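N-terminal acetyltransferase B complex subunit MDM20 (Candida albicans, PDB 5K04) probably serves as the non-catalytic auxiliary subunit of the NatB N-terminal acetyltransferase, wrapping and positioning its catalytic partner NAT3. Local coordinates at residues K650-E655 with Q664-L669; T379-L384 with S554-L559. All blocks are in the same frame, centred on the assembly; numbering follows the deposited sequence.

In the fold
Both contacts join a loop, each with a short 3-10 segment, to an alpha-helix of this mainly helical protein, and both are largely buried, yet they share no element. Contact 1 is local: 650-655 leads into the very helix, 661-682, against which it folds back, near the C-terminal end of the chain. Contact 2 is long-range, bringing 554-559 against helix 372-383 across 169 intervening residues, beside the NAT3 subunit. Their centres lie about 30 Å apart and their nearest atoms about 16 Å. Contact 1 combines one hydrogen bond with leucine packing; contact 2 has apolar touches alone between its segments and draws its polar ties from residues around it.

Contact 1 (K650-E655 with Q664-L669); sequences KILIPE and QNLTNL
L652 and N665 carry this contact, in which a connecting loop folds back on the helix it leads into within an alpha-helical repeat protein. The chain leaves helix 646-649 through a 3-10 turn at 650-652, and L652 ends that turn facing helix 661-682. Their side chains come closest at the beta carbons, L652 CB lying 3.6 Å from N665 CB, and run past each other in opposite directions. N665 carries its amide to the loop backbone, while the leucine reaches toward L666 and L669. With chi1 of 74°, L652 CG sits between its backbone N and carbonyl carbon, and from there the two methyls part: CD2 comes to 4.0 Å from CD2 of L669, one helical turn beyond N665, and CD1 lies 4.3 Å from CD1 of L666. The side chains of L652 and L669 cross at nearly a right angle. F702 of helix 698-703 touches all three leucines and F609 of helix 608-625 packs on L652, so a branched apolar residue suits this buried place. Asparagine suits the neighbouring one because its short amide can satisfy a carbonyl that the turn presents to the helix. N665 ND2 donates to L652 O at 2.8 Å, with an N-H...O angle of 161°, meeting a lone pair in the carbonyl plane.

Contact 2 (T379-L384 with S554-L559); sequences TIVSDL and SEWNGL
This is a small, wholly apolar helix-to-loop contact in the alpha-helical repeat scaffold, where the loop ahead of helix 571-584 returns to the last turn of helix 372-383. Its centre is V381, whose two methyls each meet a different residue of the loop. Because CG1 stands anti to the backbone N (chi1 175°) and CG2 beside it, the valine forks toward the loop: CG1 reaches the six-membered ring of W556, and CG2 turns to L559. A beta-branched side chain suits the site, since its two methyls branch right at the helix surface and each can touch a different loop side chain. The loop sets up those partners with a type II beta turn from W556 to L559, closed by the bond from L559 N to W556 O at 2.8 Å. G558 holds the turn position with positive phi (84°), where a beta carbon would press on the preceding carbonyl oxygen. L559 points its beta carbon at the helix, while W556 does not and arrives through the far end of its indole.

R378 NH2, from the same helix as V381, hydrogen-bonds G558 O, and W414 of helix 409-419 meets the W556 ring edge-to-face and touches V381. N557 hydrogen-bonds Q53 of the NAT3 chain, so the same loop also takes part in the interface with that subunit. L559 CD2 approaches V381 CG2 at 4.2 Å, and V381 CG1 comes obliquely upon the indole, 3.7 Å from W556 CZ3 and 3.8 Å from W556 CH2.

Contact 1 (K650-E655 with Q664-L669)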
loop_
_atom_site.group_PDB
_atom_site.type_symbol
_atom_site.label_atom_id
_atom_site.label_comp_id
_atom_site.label_asym_id
_atom_site.label_seq_id
_atom_site.Cartn_x
_atom_site.Cartn_y
_atom_site.Cartn_z
ATOM N N LYS A 650 -13.541 28.261 -21.657
ATOM C CA LYS A 650 -13.756 28.986 -20.400
ATOM C C LYS A 650 -14.520 28.176 -19.365
ATOM O O LYS A 650 -14.434 28.475 -18.170
ATOM C CB LYS A 650 -14.567 30.264 -20.630
ATOM C CG LYS A 650 -13.818 31.451 -21.122
ATOM C CD LYS A 650 -14.755 32.652 -21.265
ATOM C CE LYS A 650 -16.023 32.291 -22.040
ATOM N NZ LYS A 650 -16.866 33.495 -22.395
ATOM N N ILE A 651 -15.312 27.193 -19.795
ATOM C CA ILE A 651 -16.060 26.374 -18.854
ATOM C C ILE A 651 -15.148 25.569 -17.958
ATOM O O ILE A 651 -15.615 24.958 -16.997
ATOM C CB ILE A 651 -17.032 25.435 -19.592
ATOM C CG1 ILE A 651 -16.278 24.480 -20.521
ATOM C CG2 ILE A 651 -18.050 26.233 -20.387
ATOM C CD1 ILE A 651 -17.028 23.192 -20.762
ATOM N N LEU A 652 -13.853 25.517 -18.274
ATOM C CA LEU A 652 -12.891 24.938 -17.341
ATOM C C LEU A 652 -12.737 25.804 -16.095
ATOM O O LEU A 652 -12.272 25.314 -15.060
ATOM C CB LEU A 652 -11.534 24.743 -18.028
ATOM C CG LEU A 652 -10.672 25.989 -18.302
ATOM C CD1 LEU A 652 -9.786 26.398 -17.104
ATOM C CD2 LEU A 652 -9.818 25.782 -19.547
ATOM N N ILE A 653 -13.122 27.073 -16.175
ATOM C CA ILE A 653 -13.001 27.994 -15.053
ATOM C C ILE A 653 -14.176 27.800 -14.103
ATOM O O ILE A 653 -15.341 27.991 -14.491
ATOM C CB ILE A 653 -12.920 29.448 -15.532
ATOM C CG1 ILE A 653 -11.711 29.629 -16.447
ATOM C CG2 ILE A 653 -12.825 30.390 -14.336
ATOM C CD1 ILE A 653 -11.603 31.036 -17.010
ATOM N N PRO A 654 -13.916 27.412 -12.865
ATOM C CA PRO A 654 -15.007 27.259 -11.908
ATOM C C PRO A 654 -15.468 28.619 -11.416
ATOM O O PRO A 654 -14.692 29.576 -11.354
ATOM C CB PRO A 654 -14.375 26.431 -10.786
ATOM C CG PRO A 654 -12.914 26.771 -10.858
ATOM C CD PRO A 654 -12.599 27.070 -12.297
ATOM N N GLU A 655 -16.765 28.693 -11.074
ATOM C CA GLU A 655 -17.320 29.950 -10.569
ATOM C C GLU A 655 -16.676 30.366 -9.251
ATOM O O GLU A 655 -16.657 31.558 -8.926
ATOM C CB GLU A 655 -18.839 29.846 -10.417
ATOM C CG GLU A 655 -19.311 28.843 -9.415
ATOM C CD GLU A 655 -20.831 28.755 -9.372
ATOM O OE1 GLU A 655 -21.494 29.668 -9.919
ATOM O OE2 GLU A 655 -21.362 27.770 -8.803
ATOM N N GLN A 664 -6.054 22.528 -12.136
ATOM C CA GLN A 664 -6.160 21.164 -12.649
ATOM C C GLN A 664 -6.580 21.157 -14.123
ATOM O O GLN A 664 -5.939 20.512 -14.966
ATOM C CB GLN A 664 -7.161 20.366 -11.817
ATOM C CG GLN A 664 -6.690 19.918 -10.465
ATOM C CD GLN A 664 -7.699 18.957 -9.843
ATOM O OE1 GLN A 664 -8.754 19.377 -9.352
ATOM N NE2 GLN A 664 -7.396 17.657 -9.895
ATOM N N ASN A 665 -7.698 21.830 -14.440
ATOM C CA ASN A 665 -8.182 21.871 -15.817
ATOM C C ASN A 665 -7.197 22.600 -16.726
ATOM O O ASN A 665 -6.967 22.183 -17.867
ATOM C CB ASN A 665 -9.544 22.564 -15.884
ATOM C CG ASN A 665 -10.623 21.821 -15.134
ATOM O OD1 ASN A 665 -10.550 20.601 -14.924
ATOM N ND2 ASN A 665 -11.650 22.562 -14.729
ATOM N N LEU A 666 -6.634 23.712 -16.241
ATOM C CA LEU A 666 -5.708 24.493 -17.046
ATOM C C LEU A 666 -4.453 23.684 -17.360
ATOM O O LEU A 666 -3.938 23.736 -18.487
ATOM C CB LEU A 666 -5.380 25.788 -16.307
ATOM C CG LEU A 666 -4.934 27.032 -17.070
ATOM C CD1 LEU A 666 -5.783 27.242 -18.308
ATOM C CD2 LEU A 666 -5.027 28.234 -16.148
ATOM N N THR A 667 -3.973 22.907 -16.378
ATOM C CA THR A 667 -2.839 22.016 -16.597
ATOM C C THR A 667 -3.168 20.993 -17.676
ATOM O O THR A 667 -2.325 20.679 -18.525
ATOM C CB THR A 667 -2.450 21.325 -15.278
ATOM O OG1 THR A 667 -2.094 22.300 -14.289
ATOM C CG2 THR A 667 -1.278 20.412 -15.459
ATOM N N ASN A 668 -4.409 20.502 -17.689
ATOM C CA ASN A 668 -4.797 19.515 -18.689
ATOM C C ASN A 668 -4.960 20.156 -20.054
ATOM O O ASN A 668 -4.621 19.545 -21.077
ATOM C CB ASN A 668 -6.084 18.815 -18.265
ATOM C CG ASN A 668 -5.837 17.721 -17.236
ATOM O OD1 ASN A 668 -4.744 17.141 -17.169
ATOM N ND2 ASN A 668 -6.858 17.429 -16.436
ATOM N N LEU A 669 -5.467 21.393 -20.084
ATOM C CA LEU A 669 -5.506 22.140 -21.335
ATOM C C LEU A 669 -4.103 22.360 -21.892
ATOM O O LEU A 669 -3.882 22.205 -23.100
ATOM C CB LEU A 669 -6.211 23.486 -21.147
ATOM C CG LEU A 669 -6.291 24.279 -22.466
ATOM C CD1 LEU A 669 -7.100 23.495 -23.513
ATOM C CD2 LEU A 669 -6.877 25.664 -22.278
#

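Contact 2 (T379-L384 with S554-L559)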
loop_
_atom_site.group_PDB
_atom_site.type_symbol
_atom_site.label_atom_id
_atom_site.label_comp_id
_atom_site.label_asym_id
_atom_site.label_seq_id
_atom_site.Cartn_x
_atom_site.Cartn_y
_atom_site.Cartn_z
ATOM N N THR A 379 -12.594 19.593 16.210
ATOM C CA THR A 379 -13.225 20.894 16.033
ATOM C C THR A 379 -12.996 21.414 14.621
ATOM O O THR A 379 -13.924 21.908 13.976
ATOM C CB THR A 379 -12.703 21.887 17.076
ATOM O OG1 THR A 379 -13.006 21.404 18.388
ATOM C CG2 THR A 379 -13.380 23.243 16.898
ATOM N N ILE A 380 -11.773 21.273 14.106
ATOM C CA ILE A 380 -11.493 21.801 12.777
ATOM C C ILE A 380 -12.279 21.030 11.726
ATOM O O ILE A 380 -12.901 21.625 10.837
ATOM C CB ILE A 380 -9.978 21.782 12.504
ATOM C CG1 ILE A 380 -9.301 22.914 13.279
ATOM C CG2 ILE A 380 -9.695 21.928 11.031
ATOM C CD1 ILE A 380 -7.771 22.873 13.242
ATOM N N VAL A 381 -12.309 19.698 11.841
ATOM C CA VAL A 381 -12.981 18.890 10.826
ATOM C C VAL A 381 -14.476 19.190 10.808
ATOM O O VAL A 381 -15.085 19.323 9.737
ATOM C CB VAL A 381 -12.695 17.396 11.057
ATOM C CG1 VAL A 381 -13.496 16.570 10.090
ATOM C CG2 VAL A 381 -11.214 17.117 10.886
ATOM N N SER A 382 -15.082 19.330 11.991
ATOM C CA SER A 382 -16.506 19.648 12.082
ATOM C C SER A 382 -16.825 21.007 11.485
ATOM O O SER A 382 -17.955 21.240 11.042
ATOM C CB SER A 382 -16.965 19.614 13.541
ATOM O OG SER A 382 -16.812 18.319 14.072
ATOM N N ASP A 383 -15.851 21.918 11.468
ATOM C CA ASP A 383 -16.075 23.269 10.964
ATOM C C ASP A 383 -15.927 23.373 9.445
ATOM O O ASP A 383 -16.337 24.388 8.873
ATOM C CB ASP A 383 -15.100 24.232 11.648
ATOM C CG ASP A 383 -15.295 25.675 11.232
ATOM O OD1 ASP A 383 -16.425 26.192 11.390
ATOM O OD2 ASP A 383 -14.308 26.302 10.790
ATOM N N LEU A 384 -15.362 22.354 8.782
ATOM C CA LEU A 384 -15.053 22.447 7.355
ATOM C C LEU A 384 -16.335 22.460 6.536
ATOM O O LEU A 384 -17.187 21.580 6.691
ATOM C CB LEU A 384 -14.172 21.282 6.936
ATOM C CG LEU A 384 -12.741 21.298 7.486
ATOM C CD1 LEU A 384 -12.054 20.000 7.158
ATOM C CD2 LEU A 384 -11.941 22.494 6.950
ATOM N N SER A 554 -5.895 7.124 7.557
ATOM C CA SER A 554 -4.968 7.526 8.615
ATOM C C SER A 554 -5.277 8.914 9.162
ATOM O O SER A 554 -5.085 9.159 10.355
ATOM C CB SER A 554 -3.530 7.458 8.102
ATOM O OG SER A 554 -3.199 6.117 7.788
ATOM N N GLU A 555 -5.777 9.831 8.324
ATOM C CA GLU A 555 -6.099 11.165 8.826
ATOM C C GLU A 555 -7.370 11.183 9.662
ATOM O O GLU A 555 -7.721 12.245 10.195
ATOM C CB GLU A 555 -6.201 12.159 7.657
ATOM C CG GLU A 555 -7.534 12.198 6.906
ATOM C CD GLU A 555 -7.609 11.200 5.766
ATOM O OE1 GLU A 555 -7.024 10.110 5.915
ATOM O OE2 GLU A 555 -8.258 11.497 4.728
ATOM N N TRP A 556 -8.044 10.034 9.796
ATOM C CA TRP A 556 -9.273 9.881 10.571
ATOM C C TRP A 556 -9.081 9.026 11.811
ATOM O O TRP A 556 -10.068 8.715 12.490
ATOM C CB TRP A 556 -10.376 9.251 9.717
ATOM C CG TRP A 556 -10.870 10.101 8.582
ATOM C CD1 TRP A 556 -10.539 9.981 7.255
ATOM C CD2 TRP A 556 -11.795 11.192 8.666
ATOM N NE1 TRP A 556 -11.201 10.925 6.512
ATOM C CE2 TRP A 556 -11.987 11.680 7.345
ATOM C CE3 TRP A 556 -12.483 11.802 9.722
ATOM C CZ2 TRP A 556 -12.823 12.771 7.057
ATOM C CZ3 TRP A 556 -13.324 12.886 9.437
ATOM C CH2 TRP A 556 -13.485 13.355 8.109
ATOM N N ASN A 557 -7.845 8.625 12.107
ATOM C CA ASN A 557 -7.576 7.697 13.199
ATOM C C ASN A 557 -7.983 8.319 14.524
ATOM O O ASN A 557 -7.487 9.385 14.896
ATOM C CB ASN A 557 -6.096 7.324 13.216
ATOM C CG ASN A 557 -5.837 5.992 13.885
ATOM O OD1 ASN A 557 -6.111 4.939 13.316
ATOM N ND2 ASN A 557 -5.295 6.033 15.096
ATOM N N GLY A 558 -8.914 7.663 15.221
ATOM C CA GLY A 558 -9.449 8.194 16.455
ATOM C C GLY A 558 -10.569 9.183 16.268
ATOM O O GLY A 558 -11.089 9.708 17.264
ATOM N N LEU A 559 -10.950 9.466 15.025
ATOM C CA LEU A 559 -12.093 10.307 14.713
ATOM C C LEU A 559 -13.141 9.468 14.009
ATOM O O LEU A 559 -12.854 8.393 13.477
ATOM C CB LEU A 559 -11.725 11.487 13.807
ATOM C CG LEU A 559 -10.693 12.537 14.194
ATOM C CD1 LEU A 559 -9.282 11.983 14.142
ATOM C CD2 LEU A 559 -10.832 13.669 13.213
#